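PDB 5VEO: ectonucleotide pyrophosphatase/phosphodiesterase family member 5 from Mus musculus, which probably hydrolyses phosphodiester or pyrophosphate bonds of nucleotides as a zinc-dependent ectoenzyme. Local coordinates for residues A[37-50]-A[338-352]. The protein carries 1 engineered substitution. Sequence-based numbering, arbitrary orientation.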
ATOM      1  N   PHE A  37      11.261  15.831  -6.187  1.00 13.24           N
ATOM      2  CA  PHE A  37      11.214  14.544  -6.870  1.00 11.11           C
ATOM      3  C   PHE A  37      12.179  14.525  -8.048  1.00 12.63           C
ATOM      4  O   PHE A  37      12.890  13.540  -8.257  1.00 14.10           O
ATOM      5  CB  PHE A  37       9.798  14.214  -7.347  1.00 10.39           C
ATOM      6  CG  PHE A  37       8.869  13.738  -6.243  1.00  9.51           C
ATOM      7  CD1 PHE A  37       8.777  12.396  -5.932  1.00 10.54           C
ATOM      8  CD2 PHE A  37       8.091  14.633  -5.528  1.00 12.87           C
ATOM      9  CE1 PHE A  37       7.925  11.942  -4.913  1.00 12.35           C
ATOM     10  CE2 PHE A  37       7.230  14.184  -4.519  1.00 14.91           C
ATOM     11  CZ  PHE A  37       7.165  12.834  -4.213  1.00 12.85           C
ATOM     12  N   HIS A  38      12.223  15.610  -8.825  1.00 12.81           N
ATOM     13  CA  HIS A  38      13.093  15.642  -9.996  1.00 14.65           C
ATOM     14  C   HIS A  38      14.568  15.665  -9.606  1.00 16.30           C
ATOM     15  O   HIS A  38      15.406  15.115 -10.332  1.00 18.01           O
ATOM     16  CB  HIS A  38      12.707  16.830 -10.882  1.00 14.70           C
ATOM     17  CG  HIS A  38      11.554  16.532 -11.789  1.00 16.51           C
ATOM     18  ND1 HIS A  38      10.249  16.549 -11.352  1.00 16.12           N
ATOM     19  CD2 HIS A  38      11.510  16.167 -13.093  1.00 18.12           C
ATOM     20  CE1 HIS A  38       9.445  16.230 -12.354  1.00 17.38           C
ATOM     21  NE2 HIS A  38      10.187  15.982 -13.418  1.00 16.77           N
ATOM     22  N   TYR A  39      14.896  16.232  -8.441  1.00 14.92           N
ATOM     23  CA  TYR A  39      16.267  16.187  -7.946  1.00 17.61           C
ATOM     24  C   TYR A  39      16.699  14.752  -7.653  1.00 17.20           C
ATOM     25  O   TYR A  39      17.811  14.342  -8.007  1.00 18.86           O
ATOM     26  CB  TYR A  39      16.380  17.063  -6.701  1.00 19.17           C
ATOM     27  CG  TYR A  39      17.726  17.028  -6.035  1.00 18.60           C
ATOM     28  CD1 TYR A  39      18.803  17.732  -6.559  1.00 22.33           C
ATOM     29  CD2 TYR A  39      17.925  16.296  -4.876  1.00 20.52           C
ATOM     30  CE1 TYR A  39      20.046  17.713  -5.930  1.00 23.41           C
ATOM     31  CE2 TYR A  39      19.158  16.276  -4.243  1.00 23.98           C
ATOM     32  CZ  TYR A  39      20.216  16.974  -4.779  1.00 26.29           C
ATOM     33  OH  TYR A  39      21.441  16.923  -4.130  1.00 28.67           O
ATOM     34  N   ILE A  40      15.824  13.959  -7.032  1.00 17.61           N
ATOM     35  CA  ILE A  40      16.138  12.547  -6.818  1.00 15.34           C
ATOM     36  C   ILE A  40      16.279  11.819  -8.152  1.00 13.73           C
ATOM     37  O   ILE A  40      17.186  10.997  -8.337  1.00 16.31           O
ATOM     38  CB  ILE A  40      15.074  11.891  -5.923  1.00 15.79           C
ATOM     39  CG1 ILE A  40      15.239  12.420  -4.490  1.00 18.44           C
ATOM     40  CG2 ILE A  40      15.208  10.372  -5.966  1.00 17.00           C
ATOM     41  CD1 ILE A  40      14.211  11.933  -3.516  1.00 20.39           C
ATOM     42  N   MET A  41      15.359  12.074  -9.086  1.00 15.06           N
ATOM     43  CA  MET A  41      15.436  11.439 -10.398  1.00 14.51           C
ATOM     44  C   MET A  41      16.781  11.712 -11.068  1.00 15.94           C
ATOM     45  O   MET A  41      17.453  10.785 -11.534  1.00 17.38           O
ATOM     46  CB  MET A  41      14.287  11.929 -11.281  1.00 16.31           C
ATOM     47  CG  MET A  41      12.939  11.401 -10.833  1.00 17.87           C
ATOM     48  SD  MET A  41      11.553  12.408 -11.406  1.00 20.38           S
ATOM     49  CE  MET A  41      11.855  12.422 -13.149  1.00 16.11           C
ATOM     50  N   LYS A  42      17.191  12.983 -11.110  1.00 15.42           N
ATOM     51  CA  LYS A  42      18.431  13.364 -11.794  1.00 18.25           C
ATOM     52  C   LYS A  42      19.643  12.704 -11.155  1.00 17.83           C
ATOM     53  O   LYS A  42      20.681  12.492 -11.813  1.00 21.10           O
ATOM     54  CB  LYS A  42      18.559  14.885 -11.751  1.00 21.80           C
ATOM     55  CG  LYS A  42      19.781  15.479 -12.450  1.00 32.26           C
ATOM     56  CD  LYS A  42      19.931  16.963 -12.092  1.00 43.75           C
ATOM     57  CE  LYS A  42      21.281  17.546 -12.531  1.00 51.31           C
ATOM     58  NZ  LYS A  42      22.331  17.498 -11.457  1.00 55.60           N
ATOM     59  N   ASN A  43      19.544  12.407  -9.863  1.00 18.28           N
ATOM     60  CA  ASN A  43      20.654  11.856  -9.107  1.00 17.15           C
ATOM     61  C   ASN A  43      20.413  10.412  -8.706  1.00 17.71           C
ATOM     62  O   ASN A  43      21.110   9.894  -7.827  1.00 20.05           O
ATOM     63  CB  ASN A  43      20.906  12.746  -7.892  1.00 21.01           C
ATOM     64  CG  ASN A  43      21.442  14.103  -8.299  1.00 21.23           C
ATOM     65  OD1 ASN A  43      22.583  14.206  -8.759  1.00 25.47           O
ATOM     66  ND2 ASN A  43      20.614  15.130  -8.203  1.00 22.14           N
ATOM     67  N   GLY A  44      19.456   9.747  -9.335  1.00 16.69           N
ATOM     68  CA  GLY A  44      18.996   8.457  -8.860  1.00 14.59           C
ATOM     69  C   GLY A  44      18.258   7.671  -9.928  1.00 15.26           C
ATOM     70  O   GLY A  44      18.552   7.786 -11.124  1.00 16.54           O
ATOM     71  N   VAL A  45      17.307   6.848  -9.479  1.00 13.76           N
ATOM     72  CA  VAL A  45      16.581   5.941 -10.352  1.00 12.79           C
ATOM     73  C   VAL A  45      15.092   6.242 -10.257  1.00 11.71           C
ATOM     74  O   VAL A  45      14.593   6.759  -9.256  1.00 13.56           O
ATOM     75  CB  VAL A  45      16.831   4.450 -10.035  1.00 13.42           C
ATOM     76  CG1 VAL A  45      18.311   4.080 -10.185  1.00 15.29           C
ATOM     77  CG2 VAL A  45      16.343   4.091  -8.637  1.00 14.85           C
ATOM     78  N   HIS A  46      14.379   5.868 -11.318  1.00 12.89           N
ATOM     79  CA  HIS A  46      12.948   6.129 -11.453  1.00 10.71           C
ATOM     80  C   HIS A  46      12.359   4.988 -12.265  1.00 11.00           C
ATOM     81  O   HIS A  46      12.937   4.611 -13.281  1.00 13.50           O
ATOM     82  CB  HIS A  46      12.740   7.490 -12.143  1.00 11.56           C
ATOM     83  CG  HIS A  46      11.312   7.874 -12.405  1.00 11.10           C
ATOM     84  ND1 HIS A  46      10.970   8.676 -13.474  1.00 14.19           N
ATOM     85  CD2 HIS A  46      10.153   7.602 -11.751  1.00 10.75           C
ATOM     86  CE1 HIS A  46       9.662   8.877 -13.472  1.00 14.39           C
ATOM     87  NE2 HIS A  46       9.144   8.248 -12.433  1.00 12.54           N
ATOM     88  N   VAL A  47      11.259   4.400 -11.796  1.00 10.51           N
ATOM     89  CA  VAL A  47      10.567   3.335 -12.514  1.00 10.80           C
ATOM     90  C   VAL A  47       9.207   3.874 -12.944  1.00  8.41           C
ATOM     91  O   VAL A  47       8.413   4.293 -12.101  1.00 10.86           O
ATOM     92  CB  VAL A  47      10.413   2.070 -11.656  1.00 12.09           C
ATOM     93  CG1 VAL A  47       9.613   1.015 -12.415  1.00 13.12           C
ATOM     94  CG2 VAL A  47      11.800   1.506 -11.265  1.00 12.97           C
ATOM     95  N   ASN A  48       8.921   3.842 -14.256  1.00  9.61           N
ATOM     96  CA  ASN A  48       7.666   4.420 -14.744  1.00  9.99           C
ATOM     97  C   ASN A  48       6.431   3.686 -14.224  1.00  7.94           C
ATOM     98  O   ASN A  48       5.463   4.323 -13.783  1.00 10.31           O
ATOM     99  CB  ASN A  48       7.633   4.414 -16.273  1.00  9.85           C
ATOM    100  CG  ASN A  48       8.442   5.522 -16.884  1.00  9.66           C
ATOM    101  OD1 ASN A  48       8.720   6.545 -16.254  1.00 13.07           O
ATOM    102  ND2 ASN A  48       8.766   5.357 -18.174  1.00 12.39           N
ATOM    103  N   GLN A  49       6.397   2.356 -14.367  1.00  9.67           N
ATOM    104  CA  GLN A  49       5.182   1.562 -14.152  1.00  8.68           C
ATOM    105  C   GLN A  49       5.461   0.443 -13.157  1.00  7.59           C
ATOM    106  O   GLN A  49       6.037  -0.591 -13.505  1.00 10.21           O
ATOM    107  CB  GLN A  49       4.643   0.998 -15.462  1.00 11.22           C
ATOM    108  CG  GLN A  49       3.962   2.058 -16.299  1.00 11.39           C
ATOM    109  CD  GLN A  49       2.681   2.610 -15.650  1.00 13.35           C
ATOM    110  OE1 GLN A  49       1.694   1.901 -15.484  1.00 15.11           O
ATOM    111  NE2 GLN A  49       2.714   3.862 -15.260  1.00 18.41           N
ATOM    112  N   VAL A  50       4.988   0.666 -11.939  1.00  8.65           N
ATOM    113  CA  VAL A  50       5.068  -0.286 -10.838  1.00  7.42           C
ATOM    114  C   VAL A  50       3.739  -0.993 -10.746  1.00  8.30           C
ATOM    115  O   VAL A  50       2.714  -0.368 -10.435  1.00  8.64           O
ATOM    116  CB  VAL A  50       5.361   0.419  -9.513  1.00  9.12           C
ATOM    117  CG1 VAL A  50       5.365  -0.602  -8.342  1.00 10.99           C
ATOM    118  CG2 VAL A  50       6.641   1.222  -9.610  1.00 12.34           C
ATOM    119  N   PHE A 338       7.693   5.272  -8.020  1.00  9.06           N
ATOM    120  CA  PHE A 338       8.879   4.656  -7.423  1.00  8.88           C
ATOM    121  C   PHE A 338      10.121   5.400  -7.895  1.00  9.05           C
ATOM    122  O   PHE A 338      10.374   5.497  -9.105  1.00  9.93           O
ATOM    123  CB  PHE A 338       8.987   3.174  -7.786  1.00  9.26           C
ATOM    124  CG  PHE A 338      10.154   2.477  -7.146  1.00  8.80           C
ATOM    125  CD1 PHE A 338       9.973   1.718  -6.004  1.00 11.25           C
ATOM    126  CD2 PHE A 338      11.433   2.587  -7.682  1.00 12.17           C
ATOM    127  CE1 PHE A 338      11.060   1.075  -5.399  1.00 11.32           C
ATOM    128  CE2 PHE A 338      12.499   1.963  -7.090  1.00 15.76           C
ATOM    129  CZ  PHE A 338      12.312   1.201  -5.940  1.00 16.31           C
ATOM    130  N   LEU A 339      10.907   5.894  -6.944  1.00 10.18           N
ATOM    131  CA  LEU A 339      12.182   6.514  -7.263  1.00 10.77           C
ATOM    132  C   LEU A 339      13.126   6.293  -6.092  1.00 11.45           C
ATOM    133  O   LEU A 339      12.692   5.986  -4.987  1.00 12.79           O
ATOM    134  CB  LEU A 339      12.019   7.999  -7.609  1.00 16.04           C
ATOM    135  CG  LEU A 339      11.530   9.062  -6.646  1.00 16.33           C
ATOM    136  CD1 LEU A 339      11.803  10.467  -7.225  1.00 19.28           C
ATOM    137  CD2 LEU A 339      10.033   8.891  -6.347  1.00 17.80           C
ATOM    138  N   ALA A 340      14.423   6.432  -6.338  1.00 12.26           N
ATOM    139  CA  ALA A 340      15.361   6.169  -5.252  1.00 12.30           C
ATOM    140  C   ALA A 340      16.687   6.865  -5.510  1.00 13.13           C
ATOM    141  O   ALA A 340      17.043   7.181  -6.649  1.00 14.67           O
ATOM    142  CB  ALA A 340      15.582   4.673  -5.075  1.00 12.88           C
ATOM    143  N   HIS A 341      17.420   7.086  -4.415  1.00 14.74           N
ATOM    144  CA  HIS A 341      18.729   7.723  -4.453  1.00 14.42           C
ATOM    145  C   HIS A 341      19.599   7.108  -3.378  1.00 16.15           C
ATOM    146  O   HIS A 341      19.136   6.904  -2.262  1.00 16.88           O
ATOM    147  CB  HIS A 341      18.639   9.225  -4.190  1.00 15.93           C
ATOM    148  CG  HIS A 341      19.963   9.851  -3.884  1.00 17.16           C
ATOM    149  ND1 HIS A 341      20.498   9.867  -2.613  1.00 18.36           N
ATOM    150  CD2 HIS A 341      20.866  10.461  -4.686  1.00 22.50           C
ATOM    151  CE1 HIS A 341      21.680  10.463  -2.648  1.00 21.70           C
ATOM    152  NE2 HIS A 341      21.928  10.829  -3.893  1.00 23.66           N
ATOM    153  N   GLY A 342      20.859   6.828  -3.708  1.00 15.52           N
ATOM    154  CA  GLY A 342      21.799   6.453  -2.684  1.00 16.11           C
ATOM    155  C   GLY A 342      23.023   5.799  -3.264  1.00 18.66           C
ATOM    156  O   GLY A 342      23.154   5.598  -4.478  1.00 19.80           O
ATOM    157  N   PRO A 343      23.946   5.426  -2.380  1.00 19.51           N
ATOM    158  CA  PRO A 343      25.222   4.879  -2.855  1.00 21.09           C
ATOM    159  C   PRO A 343      25.072   3.576  -3.619  1.00 21.82           C
ATOM    160  O   PRO A 343      25.901   3.281  -4.489  1.00 22.74           O
ATOM    161  CB  PRO A 343      26.029   4.709  -1.558  1.00 24.72           C
ATOM    162  CG  PRO A 343      25.030   4.706  -0.467  1.00 24.51           C
ATOM    163  CD  PRO A 343      23.884   5.554  -0.916  1.00 19.40           C
ATOM    164  N   ALA A 344      24.023   2.803  -3.358  1.00 21.49           N
ATOM    165  CA  ALA A 344      23.796   1.554  -4.069  1.00 21.85           C
ATOM    166  C   ALA A 344      23.050   1.727  -5.389  1.00 20.02           C
ATOM    167  O   ALA A 344      22.960   0.761  -6.159  1.00 24.40           O
ATOM    168  CB  ALA A 344      23.008   0.581  -3.190  1.00 21.72           C
ATOM    169  N   PHE A 345      22.532   2.914  -5.672  1.00 19.25           N
ATOM    170  CA  PHE A 345      21.669   3.131  -6.829  1.00 18.00           C
ATOM    171  C   PHE A 345      22.374   3.896  -7.945  1.00 18.62           C
ATOM    172  O   PHE A 345      23.233   4.748  -7.703  1.00 20.68           O
ATOM    173  CB  PHE A 345      20.409   3.880  -6.395  1.00 17.24           C
ATOM    174  CG  PHE A 345      19.401   3.004  -5.724  1.00 15.33           C
ATOM    175  CD1 PHE A 345      19.184   3.075  -4.357  1.00 18.18           C
ATOM    176  CD2 PHE A 345      18.683   2.080  -6.464  1.00 18.41           C
ATOM    177  CE1 PHE A 345      18.246   2.259  -3.752  1.00 16.61           C
ATOM    178  CE2 PHE A 345      17.754   1.258  -5.863  1.00 16.50           C
ATOM    179  CZ  PHE A 345      17.543   1.347  -4.489  1.00 18.24           C
ATOM    180  N   ARG A 346      22.001   3.578  -9.182  1.00 19.67           N
ATOM    181  CA  ARG A 346      22.490   4.334 -10.320  1.00 21.19           C
ATOM    182  C   ARG A 346      22.013   5.777 -10.249  1.00 21.21           C
ATOM    183  O   ARG A 346      21.160   6.143  -9.439  1.00 21.17           O
ATOM    184  CB  ARG A 346      22.034   3.683 -11.618  1.00 20.62           C
ATOM    185  CG  ARG A 346      22.664   2.340 -11.813  1.00 22.39           C
ATOM    186  CD  ARG A 346      21.972   1.551 -12.888  1.00 25.63           C
ATOM    187  NE  ARG A 346      22.288   2.045 -14.208  1.00 25.74           N
ATOM    188  CZ  ARG A 346      21.986   1.408 -15.337  1.00 26.33           C
ATOM    189  NH1 ARG A 346      21.352   0.243 -15.288  1.00 26.34           N
ATOM    190  NH2 ARG A 346      22.348   1.933 -16.511  1.00 28.04           N
ATOM    191  N   LYS A 347      22.581   6.605 -11.120  1.00 21.44           N
ATOM    192  CA  LYS A 347      22.266   8.027 -11.168  1.00 20.57           C
ATOM    193  C   LYS A 347      21.701   8.397 -12.528  1.00 19.94           C
ATOM    194  O   LYS A 347      22.267   8.024 -13.565  1.00 22.31           O
ATOM    195  CB  LYS A 347      23.507   8.864 -10.882  1.00 23.40           C
ATOM    196  CG  LYS A 347      24.038   8.690  -9.470  1.00 28.95           C
ATOM    197  CD  LYS A 347      25.262   9.581  -9.266  1.00 42.49           C
ATOM    198  CE  LYS A 347      25.004  10.742  -8.309  1.00 52.56           C
ATOM    199  NZ  LYS A 347      24.516  11.952  -9.057  1.00 52.82           N
ATOM    200  N   ASN A 348      20.618   9.164 -12.521  1.00 19.31           N
ATOM    201  CA  ASN A 348      19.941   9.646 -13.726  1.00 19.07           C
ATOM    202  C   ASN A 348      19.465   8.501 -14.627  1.00 19.45           C
ATOM    203  O   ASN A 348      19.567   8.572 -15.856  1.00 23.70           O
ATOM    204  CB  ASN A 348      20.841  10.608 -14.511  1.00 22.12           C
ATOM    205  CG  ASN A 348      20.053  11.524 -15.396  1.00 22.79           C
ATOM    206  OD1 ASN A 348      18.897  11.849 -15.095  1.00 25.97           O
ATOM    207  ND2 ASN A 348      20.647  11.941 -16.513  1.00 28.56           N
ATOM    208  N   PHE A 349      18.905   7.459 -14.017  1.00 18.31           N
ATOM    209  CA  PHE A 349      18.517   6.236 -14.706  1.00 14.36           C
ATOM    210  C   PHE A 349      17.010   6.036 -14.615  1.00 14.21           C
ATOM    211  O   PHE A 349      16.423   6.151 -13.527  1.00 15.94           O
ATOM    212  CB  PHE A 349      19.229   5.023 -14.110  1.00 17.80           C
ATOM    213  CG  PHE A 349      18.809   3.712 -14.715  1.00 16.83           C
ATOM    214  CD1 PHE A 349      19.121   3.406 -16.041  1.00 21.17           C
ATOM    215  CD2 PHE A 349      18.100   2.783 -13.974  1.00 19.83           C
ATOM    216  CE1 PHE A 349      18.743   2.190 -16.594  1.00 20.70           C
ATOM    217  CE2 PHE A 349      17.734   1.570 -14.519  1.00 18.80           C
ATOM    218  CZ  PHE A 349      18.034   1.281 -15.846  1.00 21.07           C
ATOM    219  N   THR A 350      16.397   5.708 -15.747  1.00 14.58           N
ATOM    220  CA  THR A 350      14.967   5.433 -15.803  1.00 14.08           C
ATOM    221  C   THR A 350      14.744   4.036 -16.346  1.00 14.66           C
ATOM    222  O   THR A 350      15.279   3.671 -17.398  1.00 16.15           O
ATOM    223  CB  THR A 350      14.226   6.450 -16.662  1.00 15.37           C
ATOM    224  OG1 THR A 350      14.505   7.758 -16.175  1.00 16.58           O
ATOM    225  CG2 THR A 350      12.705   6.212 -16.598  1.00 14.57           C
ATOM    226  N   LYS A 351      13.923   3.285 -15.635  1.00 15.54           N
ATOM    227  CA  LYS A 351      13.520   1.934 -15.965  1.00 15.26           C
ATOM    228  C   LYS A 351      12.017   1.914 -16.238  1.00 13.52           C
ATOM    229  O   LYS A 351      11.248   2.606 -15.564  1.00 13.11           O
ATOM    230  CB  LYS A 351      13.878   1.026 -14.790  1.00 17.10           C
ATOM    231  CG  LYS A 351      13.448  -0.366 -14.917  1.00 21.11           C
ATOM    232  CD  LYS A 351      14.060  -1.146 -13.801  1.00 21.73           C
ATOM    233  CE  LYS A 351      13.391  -2.446 -13.674  1.00 27.49           C
ATOM    234  NZ  LYS A 351      13.946  -3.439 -14.578  1.00 29.29           N
ATOM    235  N   GLU A 352      11.575   1.087 -17.193  1.00 13.25           N
ATOM    236  CA  GLU A 352      10.165   1.148 -17.571  1.00 12.37           C
ATOM    237  C   GLU A 352       9.244   0.553 -16.502  1.00 10.74           C
ATOM    238  O   GLU A 352       8.213   1.155 -16.186  1.00 11.66           O
ATOM    239  CB  GLU A 352       9.929   0.470 -18.912  1.00 13.63           C
ATOM    240  CG  GLU A 352       8.464   0.425 -19.314  1.00 14.89           C
ATOM    241  CD  GLU A 352       7.791   1.804 -19.397  1.00 12.85           C
ATOM    242  OE1 GLU A 352       8.491   2.835 -19.562  1.00 14.50           O
ATOM    243  OE2 GLU A 352       6.541   1.839 -19.318  1.00 15.87           O
TER
HETATM  244  O   HOH W   1      15.899   8.749 -12.643  1.00 16.15           O
HETATM  245  O   HOH W   2      21.572   7.365  -6.615  1.00 18.79           O
HETATM  246  O   HOH W   3       7.205   6.188 -10.803  1.00 14.94           O
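Strand 45-47 lies between strand 338-341, antiparallel to it with segment axes 169° apart, and strand 349-351, which runs parallel. V45 N donates a hydrogen bond to A340 O and V47 N donates one to F338 O. On the other edge F349 N hydrogen-bonds to G44 O and K351 N to H46 O, both nearly straight. L339 points to the helix side of the sheet. Its CG sits between the backbone N and the carbonyl carbon (chi1 64°), which brings CD1 within 3.6 Å of I40 CG2. L339 CD2 meets the edge of the F37 ring, in its plane, 3.7 Å from F37 CD1. I40 and F37 also pack on helix 190-210. These strands form one margin of the mixed central sheet of the alkaline phosphatase-like fold, with 349-355 outermost. On the opposite face V45 CG2 packs against A340 CB at 3.7 Å and also touches F345 CD2. F338 there lies against V47 CG2 and V50 CG2. At the helix end, K347 NZ donates to N43 OD1 at 3.0 Å, in the carbonyl plane on a lone pair, while N43 ND2 hydrogen-bonds back to Y39 O. A leucine here would probably leave the K347 ammonium without this acceptor and Y39 O without its side-chain donor. At the far end, N48 ND2 donates a hydrogen bond to E352 OE1 at 2.9 Å from above the carboxylate plane, with the N48 amide turned 72° from that carboxylate.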